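Local coordinates for protein type-iv like pilin ttha1219 (Thermus thermophilus, PDB 5G23) that is a type IV-like pilin resembling type II secretion pseudopilins, probably acting in the pilus machinery linked to DNA uptake and natural competence, at residues B[146-157]-B[202-213]. Numbering follows the deposited sequence.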
loop_
_atom_site.group_PDB
_atom_site.type_symbol
_atom_site.label_atom_id
_atom_site.label_comp_id
_atom_site.label_asym_id
_atom_site.label_seq_id
_atom_site.Cartn_x
_atom_site.Cartn_y
_atom_site.Cartn_z
ATOM N N ARG B 146 2.501 14.560 -9.871
ATOM C CA ARG B 146 2.989 15.888 -9.390
ATOM C C ARG B 146 3.225 15.770 -7.916
ATOM O O ARG B 146 2.425 15.118 -7.156
ATOM C CB ARG B 146 1.981 17.033 -9.644
ATOM C CG ARG B 146 1.610 17.246 -11.072
ATOM C CD ARG B 146 2.805 17.779 -11.874
ATOM N NE ARG B 146 2.314 18.168 -13.191
ATOM C CZ ARG B 146 2.344 17.379 -14.254
ATOM N NH1 ARG B 146 2.859 16.147 -14.192
ATOM N NH2 ARG B 146 1.765 17.793 -15.392
ATOM N N VAL B 147 4.308 16.416 -7.414
ATOM C CA VAL B 147 4.542 16.496 -5.970
ATOM C C VAL B 147 4.907 17.957 -5.657
ATOM O O VAL B 147 5.790 18.501 -6.289
ATOM C CB VAL B 147 5.727 15.627 -5.538
ATOM C CG1 VAL B 147 5.955 15.677 -4.052
ATOM C CG2 VAL B 147 5.507 14.154 -5.984
ATOM N N ALA B 148 4.202 18.550 -4.726
ATOM C CA ALA B 148 4.500 19.871 -4.198
ATOM C C ALA B 148 4.798 19.723 -2.699
ATOM O O ALA B 148 4.533 18.669 -2.112
ATOM C CB ALA B 148 3.313 20.782 -4.370
ATOM N N TYR B 149 5.398 20.751 -2.110
ATOM C CA TYR B 149 5.717 20.706 -0.722
ATOM C C TYR B 149 5.318 22.005 -0.002
ATOM O O TYR B 149 5.287 23.098 -0.588
ATOM C CB TYR B 149 7.210 20.404 -0.513
ATOM C CG TYR B 149 8.145 21.459 -1.010
ATOM C CD1 TYR B 149 8.612 21.423 -2.303
ATOM C CD2 TYR B 149 8.709 22.438 -0.126
ATOM C CE1 TYR B 149 9.505 22.358 -2.755
ATOM C CE2 TYR B 149 9.636 23.342 -0.573
ATOM C CZ TYR B 149 10.034 23.261 -1.891
ATOM O OH TYR B 149 10.910 24.185 -2.365
ATOM N N LEU B 150 5.055 21.868 1.285
ATOM C CA LEU B 150 4.590 22.985 2.085
ATOM C C LEU B 150 5.728 23.432 2.972
ATOM O O LEU B 150 6.244 22.661 3.791
ATOM C CB LEU B 150 3.391 22.576 2.930
ATOM C CG LEU B 150 2.778 23.642 3.845
ATOM C CD1 LEU B 150 2.343 24.885 3.058
ATOM C CD2 LEU B 150 1.616 23.055 4.586
ATOM N N GLU B 151 6.192 24.662 2.781
ATOM C CA GLU B 151 7.289 25.218 3.586
ATOM C C GLU B 151 6.807 26.490 4.258
ATOM O O GLU B 151 6.461 27.472 3.580
ATOM C CB GLU B 151 8.503 25.567 2.749
ATOM C CG GLU B 151 9.653 26.154 3.576
ATOM C CD GLU B 151 10.754 26.743 2.740
ATOM O OE1 GLU B 151 10.721 26.598 1.507
ATOM O OE2 GLU B 151 11.671 27.352 3.345
ATOM N N GLY B 152 6.699 26.462 5.574
ATOM C CA GLY B 152 6.241 27.652 6.314
ATOM C C GLY B 152 4.920 28.224 5.868
ATOM O O GLY B 152 4.822 29.423 5.747
ATOM N N GLY B 153 3.912 27.427 5.571
ATOM C CA GLY B 153 2.686 28.041 5.068
ATOM C C GLY B 153 2.592 28.358 3.571
ATOM O O GLY B 153 1.530 28.672 3.119
ATOM N N THR B 154 3.696 28.268 2.790
ATOM C CA THR B 154 3.644 28.439 1.358
ATOM C C THR B 154 3.862 27.091 0.596
ATOM O O THR B 154 4.848 26.396 0.814
ATOM C CB THR B 154 4.760 29.399 0.913
ATOM O OG1 THR B 154 4.532 30.642 1.556
ATOM C CG2 THR B 154 4.758 29.635 -0.573
ATOM N N TRP B 155 2.993 26.781 -0.344
ATOM C CA TRP B 155 3.145 25.592 -1.173
ATOM C C TRP B 155 4.110 25.904 -2.345
ATOM O O TRP B 155 3.999 26.986 -2.963
ATOM C CB TRP B 155 1.763 25.114 -1.729
ATOM C CG TRP B 155 0.943 24.388 -0.692
ATOM C CD1 TRP B 155 -0.050 24.906 0.096
ATOM C CD2 TRP B 155 1.085 23.023 -0.306
ATOM N NE1 TRP B 155 -0.511 23.908 0.970
ATOM C CE2 TRP B 155 0.155 22.761 0.718
ATOM C CE3 TRP B 155 1.957 22.020 -0.683
ATOM C CZ2 TRP B 155 0.059 21.525 1.334
ATOM C CZ3 TRP B 155 1.816 20.776 -0.105
ATOM C CH2 TRP B 155 0.905 20.551 0.893
ATOM N N LYS B 156 5.044 24.982 -2.628
ATOM C CA LYS B 156 6.044 25.209 -3.670
ATOM C C LYS B 156 6.139 23.950 -4.527
ATOM O O LYS B 156 5.799 22.842 -4.072
ATOM C CB LYS B 156 7.394 25.502 -2.990
ATOM C CG LYS B 156 7.417 26.820 -2.211
ATOM C CD LYS B 156 8.691 27.117 -1.493
ATOM C CE LYS B 156 8.521 28.456 -0.780
ATOM N NZ LYS B 156 9.763 28.869 -0.162
ATOM N N ARG B 157 6.584 24.120 -5.775
ATOM C CA ARG B 157 6.919 22.960 -6.608
ATOM C C ARG B 157 8.103 23.331 -7.439
ATOM O O ARG B 157 8.036 24.133 -8.388
ATOM C CB ARG B 157 5.753 22.472 -7.475
ATOM C CG ARG B 157 6.106 21.364 -8.447
ATOM C CD ARG B 157 4.924 20.695 -9.131
ATOM N NE ARG B 157 5.321 19.827 -10.242
ATOM C CZ ARG B 157 5.630 20.260 -11.482
ATOM N NH1 ARG B 157 5.516 21.518 -11.806
ATOM N NH2 ARG B 157 6.105 19.439 -12.380
ATOM N N PRO B 202 -6.015 21.918 -0.087
ATOM C CA PRO B 202 -5.720 22.639 1.097
ATOM C C PRO B 202 -5.414 24.110 0.884
ATOM O O PRO B 202 -5.115 24.546 -0.222
ATOM C CB PRO B 202 -4.448 21.930 1.602
ATOM C CG PRO B 202 -3.767 21.468 0.377
ATOM C CD PRO B 202 -4.855 21.192 -0.618
ATOM N N PRO B 203 -5.420 24.877 1.984
ATOM C CA PRO B 203 -5.142 26.290 1.873
ATOM C C PRO B 203 -3.846 26.592 1.153
ATOM O O PRO B 203 -2.809 26.054 1.500
ATOM C CB PRO B 203 -5.091 26.742 3.331
ATOM C CG PRO B 203 -5.994 25.810 4.054
ATOM C CD PRO B 203 -5.806 24.499 3.366
ATOM N N GLY B 204 -3.912 27.481 0.183
ATOM C CA GLY B 204 -2.756 27.946 -0.485
ATOM C C GLY B 204 -2.296 27.087 -1.665
ATOM O O GLY B 204 -1.423 27.527 -2.392
ATOM N N LEU B 205 -2.853 25.900 -1.882
ATOM C CA LEU B 205 -2.446 25.053 -3.033
ATOM C C LEU B 205 -3.390 25.254 -4.206
ATOM O O LEU B 205 -4.641 25.240 -4.019
ATOM C CB LEU B 205 -2.428 23.578 -2.647
ATOM C CG LEU B 205 -1.918 22.597 -3.675
ATOM C CD1 LEU B 205 -0.455 22.852 -4.061
ATOM C CD2 LEU B 205 -1.995 21.184 -3.147
ATOM N N THR B 206 -2.841 25.423 -5.412
ATOM C CA THR B 206 -3.632 25.721 -6.573
ATOM C C THR B 206 -3.281 24.760 -7.764
ATOM O O THR B 206 -2.193 24.129 -7.825
ATOM C CB THR B 206 -3.371 27.135 -7.033
ATOM O OG1 THR B 206 -1.966 27.239 -7.346
ATOM C CG2 THR B 206 -3.784 28.156 -5.970
ATOM N N SER B 207 -4.228 24.628 -8.688
ATOM C CA SER B 207 -3.954 23.902 -9.918
ATOM C C SER B 207 -2.770 24.520 -10.663
ATOM O O SER B 207 -2.051 23.782 -11.364
ATOM C CB SER B 207 -5.179 23.850 -10.864
ATOM O OG SER B 207 -5.621 25.164 -11.142
ATOM N N SER B 208 -2.632 25.847 -10.604
ATOM C CA SER B 208 -1.520 26.559 -11.336
ATOM C C SER B 208 -0.141 26.069 -10.840
ATOM O O SER B 208 0.754 25.734 -11.622
ATOM C CB SER B 208 -1.646 28.058 -11.148
ATOM O OG SER B 208 -0.526 28.710 -11.664
ATOM N N LEU B 209 -0.022 25.905 -9.533
ATOM C CA LEU B 209 1.223 25.378 -8.973
ATOM C C LEU B 209 1.547 23.952 -9.408
ATOM O O LEU B 209 2.706 23.635 -9.684
ATOM C CB LEU B 209 1.234 25.507 -7.471
ATOM C CG LEU B 209 2.609 25.134 -6.885
ATOM C CD1 LEU B 209 3.584 26.255 -7.092
ATOM C CD2 LEU B 209 2.524 24.765 -5.432
ATOM N N LEU B 210 0.515 23.118 -9.475
ATOM C CA LEU B 210 0.663 21.728 -9.794
ATOM C C LEU B 210 0.837 21.504 -11.260
ATOM O O LEU B 210 1.261 20.428 -11.624
ATOM C CB LEU B 210 -0.539 20.936 -9.317
ATOM C CG LEU B 210 -0.683 20.871 -7.815
ATOM C CD1 LEU B 210 -1.989 20.177 -7.494
ATOM C CD2 LEU B 210 0.465 20.154 -7.160
ATOM N N GLU B 211 0.559 22.506 -12.076
ATOM C CA GLU B 211 0.718 22.441 -13.523
ATOM C C GLU B 211 -0.052 21.231 -14.099
ATOM O O GLU B 211 0.499 20.360 -14.765
ATOM C CB GLU B 211 2.175 22.347 -13.929
ATOM C CG GLU B 211 2.867 23.654 -13.713
ATOM C CD GLU B 211 4.382 23.643 -13.894
ATOM O OE1 GLU B 211 4.975 22.669 -14.366
ATOM O OE2 GLU B 211 4.946 24.670 -13.558
ATOM N N LEU B 212 -1.317 21.218 -13.764
ATOM C CA LEU B 212 -2.181 20.087 -14.211
ATOM C C LEU B 212 -2.302 20.144 -15.714
ATOM O O LEU B 212 -2.444 21.245 -16.279
ATOM C CB LEU B 212 -3.513 20.223 -13.535
ATOM C CG LEU B 212 -3.535 20.154 -12.042
ATOM C CD1 LEU B 212 -4.958 20.076 -11.545
ATOM C CD2 LEU B 212 -2.713 18.958 -11.559
ATOM N N PRO B 213 -2.161 19.008 -16.385
ATOM C CA PRO B 213 -2.290 18.982 -17.805
ATOM C C PRO B 213 -3.764 19.021 -18.260
ATOM O O PRO B 213 -4.715 19.110 -17.436
ATOM C CB PRO B 213 -1.723 17.652 -18.176
ATOM C CG PRO B 213 -2.158 16.776 -17.041
ATOM C CD PRO B 213 -2.149 17.646 -15.825
HETATM O O HOH W 1 0.834 28.623 -1.152
HETATM O O HOH W 2 -2.081 24.144 3.436
HETATM O O HOH W 3 5.422 23.817 -10.544
#
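R146 closes over the C-terminal end of helix 207-210, gripping E211 O side-on from one face of the carbonyl plane: NH2 at 2.9 Å along a nearly straight N-H (158°), NE at 3.3 Å. NE adds a weak bond to L210 O. A bend at chi2 (-68°) turns the guanidinium edge to these oxygens at the helix end, whose dipole would probably favour a cation; a flat group with several N-H donors suits both. A leucine in place of R146 would probably leave E211 O without its two donors. Beside it R157 gives NH1 to E211 OE1 (2.9 Å), a weak hydrogen bond within a salt bridge, the guanidinium and carboxylate planes 71° apart; its NH2 pairs with D81. Water 3 joins R157 NH1 to L209 O.

This puts a short helix, with T206 as N-cap and a Schellman motif at E211, against the β-hairpin of strands 141-151 and 154-156, at one border of the pilin's four-stranded antiparallel sheet. Between them L209 CD2 lies 3.8 Å from W155 CB, and CB of A148, small enough to admit the leucines, meets L210 CD2 at 4.0 Å. L205 CB lies 3.9 Å from the centroid of W155's five-membered ring, a CH-pi contact over its face, while L150 CB lies over the opposite face, offset toward the rim. The type II turn P202-L205 brings P203 O to the ring edge, where water 2 links it to NE1; G204, at positive phi, has no CB to press on W155 CD1, and G152 and G153 suit the positive phi of the hairpin's type I' turn.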